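PDB 5ZVE: 389aa long hypothetical nucleolar protein from Pyrococcus horikoshii, which transfers a methyl group from S-adenosyl-L-methionine to the C5 position of cytosine 72 in several tRNAs. Local coordinates for residues P32-Y36 and H369-G373; T189-L193 and V317-S321. All blocks are in the same frame, centred on the assembly; numbering follows the deposited sequence.

Contact 1: P32-Y36 and H369-G373; sequences PVEHY and HLTQG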
loop_
_atom_site.group_PDB
_atom_site.type_symbol
_atom_site.label_atom_id
_atom_site.label_comp_id
_atom_site.label_asym_id
_atom_site.label_seq_id
_atom_site.Cartn_x
_atom_site.Cartn_y
_atom_site.Cartn_z
ATOM N N PRO A 32 -6.962 9.163 -4.528
ATOM C CA PRO A 32 -5.600 8.621 -4.570
ATOM C C PRO A 32 -4.651 9.494 -3.760
ATOM O O PRO A 32 -4.970 10.656 -3.502
ATOM C CB PRO A 32 -5.243 8.654 -6.063
ATOM C CG PRO A 32 -6.555 8.818 -6.782
ATOM C CD PRO A 32 -7.429 9.593 -5.854
ATOM N N VAL A 33 -3.507 8.948 -3.367
ATOM C CA VAL A 33 -2.549 9.724 -2.594
ATOM C C VAL A 33 -2.121 10.935 -3.412
ATOM O O VAL A 33 -2.025 10.865 -4.643
ATOM C CB VAL A 33 -1.320 8.886 -2.176
ATOM C CG1 VAL A 33 -1.760 7.705 -1.308
ATOM C CG2 VAL A 33 -0.537 8.410 -3.389
ATOM N N GLU A 34 -1.921 12.058 -2.729
ATOM C CA GLU A 34 -1.527 13.296 -3.390
ATOM C C GLU A 34 -0.073 13.215 -3.839
ATOM O O GLU A 34 0.300 13.767 -4.878
ATOM C CB GLU A 34 -1.735 14.496 -2.460
ATOM C CG GLU A 34 -3.195 14.784 -2.105
ATOM C CD GLU A 34 -3.767 13.851 -1.037
ATOM O OE1 GLU A 34 -3.053 12.941 -0.568
ATOM O OE2 GLU A 34 -4.942 14.037 -0.662
ATOM N N HIS A 35 0.743 12.533 -3.041
ATOM C CA HIS A 35 2.147 12.313 -3.369
ATOM C C HIS A 35 2.400 10.829 -3.603
ATOM O O HIS A 35 2.331 10.017 -2.673
ATOM C CB HIS A 35 3.065 12.838 -2.261
ATOM C CG HIS A 35 3.146 14.333 -2.194
ATOM N ND1 HIS A 35 3.962 14.995 -1.306
ATOM C CD2 HIS A 35 2.495 15.293 -2.898
ATOM C CE1 HIS A 35 3.827 16.301 -1.472
ATOM N NE2 HIS A 35 2.941 16.507 -2.429
ATOM N N TYR A 36 2.696 10.478 -4.848
ATOM C CA TYR A 36 2.871 9.081 -5.226
ATOM C C TYR A 36 4.344 8.703 -5.162
ATOM O O TYR A 36 5.146 9.137 -6.000
ATOM C CB TYR A 36 2.308 8.832 -6.626
ATOM C CG TYR A 36 2.310 7.382 -7.043
ATOM C CD1 TYR A 36 1.552 6.441 -6.352
ATOM C CD2 TYR A 36 3.063 6.950 -8.123
ATOM C CE1 TYR A 36 1.546 5.113 -6.731
ATOM C CE2 TYR A 36 3.065 5.621 -8.508
ATOM C CZ TYR A 36 2.306 4.709 -7.809
ATOM O OH TYR A 36 2.307 3.389 -8.192
ATOM N N HIS A 369 -0.856 13.855 6.123
ATOM C CA HIS A 369 0.456 13.522 5.575
ATOM C C HIS A 369 0.442 13.152 4.098
ATOM O O HIS A 369 1.493 12.843 3.531
ATOM C CB HIS A 369 1.078 12.381 6.379
ATOM C CG HIS A 369 0.964 12.564 7.856
ATOM N ND1 HIS A 369 0.213 11.728 8.658
ATOM C CD2 HIS A 369 1.496 13.495 8.685
ATOM C CE1 HIS A 369 0.293 12.133 9.912
ATOM N NE2 HIS A 369 1.067 13.206 9.955
ATOM N N LEU A 370 -0.742 13.167 3.489
ATOM C CA LEU A 370 -0.877 12.970 2.047
ATOM C C LEU A 370 -0.540 11.530 1.660
ATOM O O LEU A 370 -0.193 11.239 0.513
ATOM C CB LEU A 370 0.012 13.965 1.290
ATOM C CG LEU A 370 -0.508 15.378 1.019
ATOM C CD1 LEU A 370 -1.260 15.969 2.203
ATOM C CD2 LEU A 370 0.659 16.284 0.621
ATOM N N THR A 371 -0.660 10.631 2.634
ATOM C CA THR A 371 -0.312 9.226 2.463
ATOM C C THR A 371 -1.527 8.341 2.703
ATOM O O THR A 371 -2.612 8.830 3.004
ATOM C CB THR A 371 0.788 8.781 3.443
ATOM O OG1 THR A 371 0.266 8.818 4.777
ATOM C CG2 THR A 371 2.004 9.680 3.356
ATOM N N GLN A 372 -1.343 7.033 2.566
ATOM C CA GLN A 372 -2.328 6.085 3.057
ATOM C C GLN A 372 -2.388 6.150 4.575
ATOM O O GLN A 372 -1.426 6.570 5.223
ATOM C CB GLN A 372 -1.995 4.669 2.583
ATOM C CG GLN A 372 -2.265 4.482 1.095
ATOM C CD GLN A 372 -1.985 3.079 0.600
ATOM O OE1 GLN A 372 -2.664 2.585 -0.302
ATOM N NE2 GLN A 372 -0.973 2.435 1.171
ATOM N N GLY A 373 -3.523 5.750 5.140
ATOM C CA GLY A 373 -3.626 5.583 6.576
ATOM C C GLY A 373 -2.695 4.458 6.972
ATOM O O GLY A 373 -2.637 3.430 6.298
HETATM O O HOH W 1 2.188 10.106 0.021
#
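The imidazole of His35 carries the CD2 methyl of Leu370 over one face. This is a CH-pi contact: Leu370 CD2 sits 3.8 Å from the centroid of the His35 ring, only 12° off the ring normal. The same ring also stacks with Tyr72. The contact joins the start of strand 35-40, in the ferredoxin-like region, to the loop between helix 366-369 and strand 374-381 of the methyltransferase fold. Leu370 has positive phi (69°), as the first residue to leave the helix. The carboxylate of Glu34 lies against the backbone of Leu370, with Glu34 OE1 3.4 Å from Leu370 CA. The Glu34 chain bends at chi2 (78°), which folds the carboxylate back to this place. OE1 also forms a salt bridge with Arg282, whose NH1 is also hydrogen-bonded to Thr371 O. An alanine in place of Glu34 would probably leave Arg282 without this carboxylate and open a gap beside Leu370. Val33 approaches through CG1, with Val33 CG1 4.1 Å from Gln372 CG. The amide oxygen of Gln372 accepts a hydrogen bond from Arg282 N. The side chain of Gln372 is about 5 Å from that of Cys323, the predicted nucleophile. Within the loop, Thr371 OG1 donates to Gln372 O. One water bridges the backbones, donating to His35 O and to Leu370 O at 2.7 Å each.

Contact 2: T189-L193 and V317-S321; sequences TARVL and VLVYS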
loop_
_atom_site.group_PDB
_atom_site.type_symbol
_atom_site.label_atom_id
_atom_site.label_comp_id
_atom_site.label_asym_id
_atom_site.label_seq_id
_atom_site.Cartn_x
_atom_site.Cartn_y
_atom_site.Cartn_z
ATOM N N THR A 189 8.932 2.422 7.621
ATOM C CA THR A 189 8.888 1.185 8.400
ATOM C C THR A 189 10.216 0.423 8.364
ATOM O O THR A 189 10.771 0.088 9.410
ATOM C CB THR A 189 7.760 0.252 7.902
ATOM O OG1 THR A 189 6.488 0.889 8.083
ATOM C CG2 THR A 189 7.775 -1.066 8.661
ATOM N N ALA A 190 10.733 0.164 7.165
ATOM C CA ALA A 190 11.988 -0.575 7.020
ATOM C C ALA A 190 13.166 0.192 7.617
ATOM O O ALA A 190 14.070 -0.400 8.206
ATOM C CB ALA A 190 12.252 -0.891 5.557
ATOM N N ARG A 191 13.155 1.509 7.456
ATOM C CA ARG A 191 14.180 2.358 8.057
ATOM C C ARG A 191 14.169 2.266 9.583
ATOM O O ARG A 191 15.210 2.099 10.219
ATOM C CB ARG A 191 13.986 3.809 7.618
ATOM C CG ARG A 191 14.550 4.112 6.245
ATOM C CD ARG A 191 16.034 4.433 6.349
ATOM N NE ARG A 191 16.590 4.851 5.067
ATOM C CZ ARG A 191 17.840 5.262 4.900
ATOM N NH1 ARG A 191 18.665 5.318 5.938
ATOM N NH2 ARG A 191 18.264 5.621 3.699
ATOM N N VAL A 192 12.977 2.377 10.156
ATOM C CA VAL A 192 12.795 2.364 11.600
ATOM C C VAL A 192 13.223 1.022 12.211
ATOM O O VAL A 192 13.567 0.944 13.388
ATOM C CB VAL A 192 11.315 2.697 11.942
ATOM C CG1 VAL A 192 10.968 2.371 13.385
ATOM C CG2 VAL A 192 11.022 4.163 11.616
ATOM N N LEU A 193 13.273 -0.015 11.383
ATOM C CA LEU A 193 13.761 -1.317 11.821
ATOM C C LEU A 193 15.273 -1.306 12.035
ATOM O O LEU A 193 15.797 -2.062 12.857
ATOM C CB LEU A 193 13.391 -2.401 10.807
ATOM C CG LEU A 193 13.765 -3.825 11.227
ATOM C CD1 LEU A 193 13.056 -4.213 12.519
ATOM C CD2 LEU A 193 13.450 -4.831 10.131
ATOM N N VAL A 317 14.339 -6.752 18.562
ATOM C CA VAL A 317 13.464 -5.666 18.146
ATOM C C VAL A 317 12.358 -6.158 17.219
ATOM O O VAL A 317 12.609 -6.891 16.257
ATOM C CB VAL A 317 14.253 -4.555 17.439
ATOM C CG1 VAL A 317 13.306 -3.488 16.885
ATOM C CG2 VAL A 317 15.269 -3.947 18.389
ATOM N N LEU A 318 11.130 -5.756 17.520
ATOM C CA LEU A 318 10.000 -6.030 16.642
ATOM C C LEU A 318 9.443 -4.733 16.079
ATOM O O LEU A 318 9.194 -3.778 16.816
ATOM C CB LEU A 318 8.903 -6.795 17.388
ATOM C CG LEU A 318 7.545 -6.915 16.682
ATOM C CD1 LEU A 318 7.624 -7.840 15.482
ATOM C CD2 LEU A 318 6.473 -7.386 17.654
ATOM N N VAL A 319 9.272 -4.693 14.764
ATOM C CA VAL A 319 8.541 -3.598 14.152
ATOM C C VAL A 319 7.214 -4.129 13.632
ATOM O O VAL A 319 7.171 -5.035 12.795
ATOM C CB VAL A 319 9.338 -2.919 13.015
ATOM C CG1 VAL A 319 8.407 -2.114 12.126
ATOM C CG2 VAL A 319 10.420 -2.023 13.595
ATOM N N TYR A 320 6.137 -3.562 14.159
ATOM C CA TYR A 320 4.784 -3.917 13.770
ATOM C C TYR A 320 4.168 -2.790 12.955
ATOM O O TYR A 320 4.193 -1.633 13.371
ATOM C CB TYR A 320 3.951 -4.211 15.020
ATOM C CG TYR A 320 2.495 -4.542 14.793
ATOM C CD1 TYR A 320 2.093 -5.841 14.490
ATOM C CD2 TYR A 320 1.512 -3.570 14.939
ATOM C CE1 TYR A 320 0.752 -6.154 14.311
ATOM C CE2 TYR A 320 0.172 -3.873 14.759
ATOM C CZ TYR A 320 -0.203 -5.170 14.448
ATOM O OH TYR A 320 -1.537 -5.476 14.268
ATOM N N SER A 321 3.639 -3.119 11.783
ATOM C CA SER A 321 2.989 -2.111 10.958
ATOM C C SER A 321 1.709 -2.630 10.314
ATOM O O SER A 321 1.588 -3.814 9.996
ATOM C CB SER A 321 3.950 -1.593 9.877
ATOM O OG SER A 321 4.310 -2.608 8.957
#
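Thr189, Leu193 and Val319 make most of the apolar contact. Val319 points toward the helix and divides its two methyls between two helix residues one turn apart. Val319 CG1 meets Thr189 CG2 at 3.7 Å. Val319 CG2 meets Leu193 CD1 at 3.6 Å. Thr189 brings its methyl rather than its hydroxyl to Val319, because CG2 stands opposite the backbone N across the CA-CB bond. Leu193 has CG in the same relation to its own N (chi1 -176°), and its CD1 branch reaches in to the strand. That branch also touches Val317, with Leu193 CD1 4.4 Å from Val317 CG1. Val192 adds a looser contact from CG1 to Val319 CG2.

The packing is helix on sheet. Helix 184-193 lies against strand 316-322 of the Rossmann-like sheet found in class I SAM-dependent methyltransferases. The two segments run nearly antiparallel, at 167°, with their axes 9.0 Å apart at the closest point. Strand 267-273 pairs with strand 316-322 in parallel, and strand 374-381 pairs with it in antiparallel fashion. Leu271 and Ile376, from these two neighbouring strands, also touch Thr189.

The polar groups at the Thr189-Ser321 end of the contact are buried, and their bonds go to residues outside it. Thr189 OG1 is hydrogen-bonded to the carbonyl oxygen of Pro185, one turn earlier in the helix. Ser321 OG is hydrogen-bonded to Asp273 OD1. Asp273 binds S-adenosyl-L-methionine, so Ser321 is a second-shell neighbour of the cofactor site. Across the contact, the Thr189 methyl packs beside this serine hydroxyl, with Thr189 CG2 3.8 Å from Ser321 OG.

Contact 2 is buried in the methyltransferase fold, while contact 1 is a surface contact between the ferredoxin-like region and that fold. They share no helix or strand, but the loop 369-373 leads into strand 374-381, which pairs with strand 316-322 of contact 2. Their centres are 20 Å apart, and their nearest atoms about 8 Å. Contact 2 is mainly methyl packing. Contact 1 mixes an aromatic face, a carboxylate and a bridging water. Contact 1 borders the predicted catalytic residue, contact 2 the cofactor site. In sequence, both segments of contact 2 fall between the two segments of contact 1.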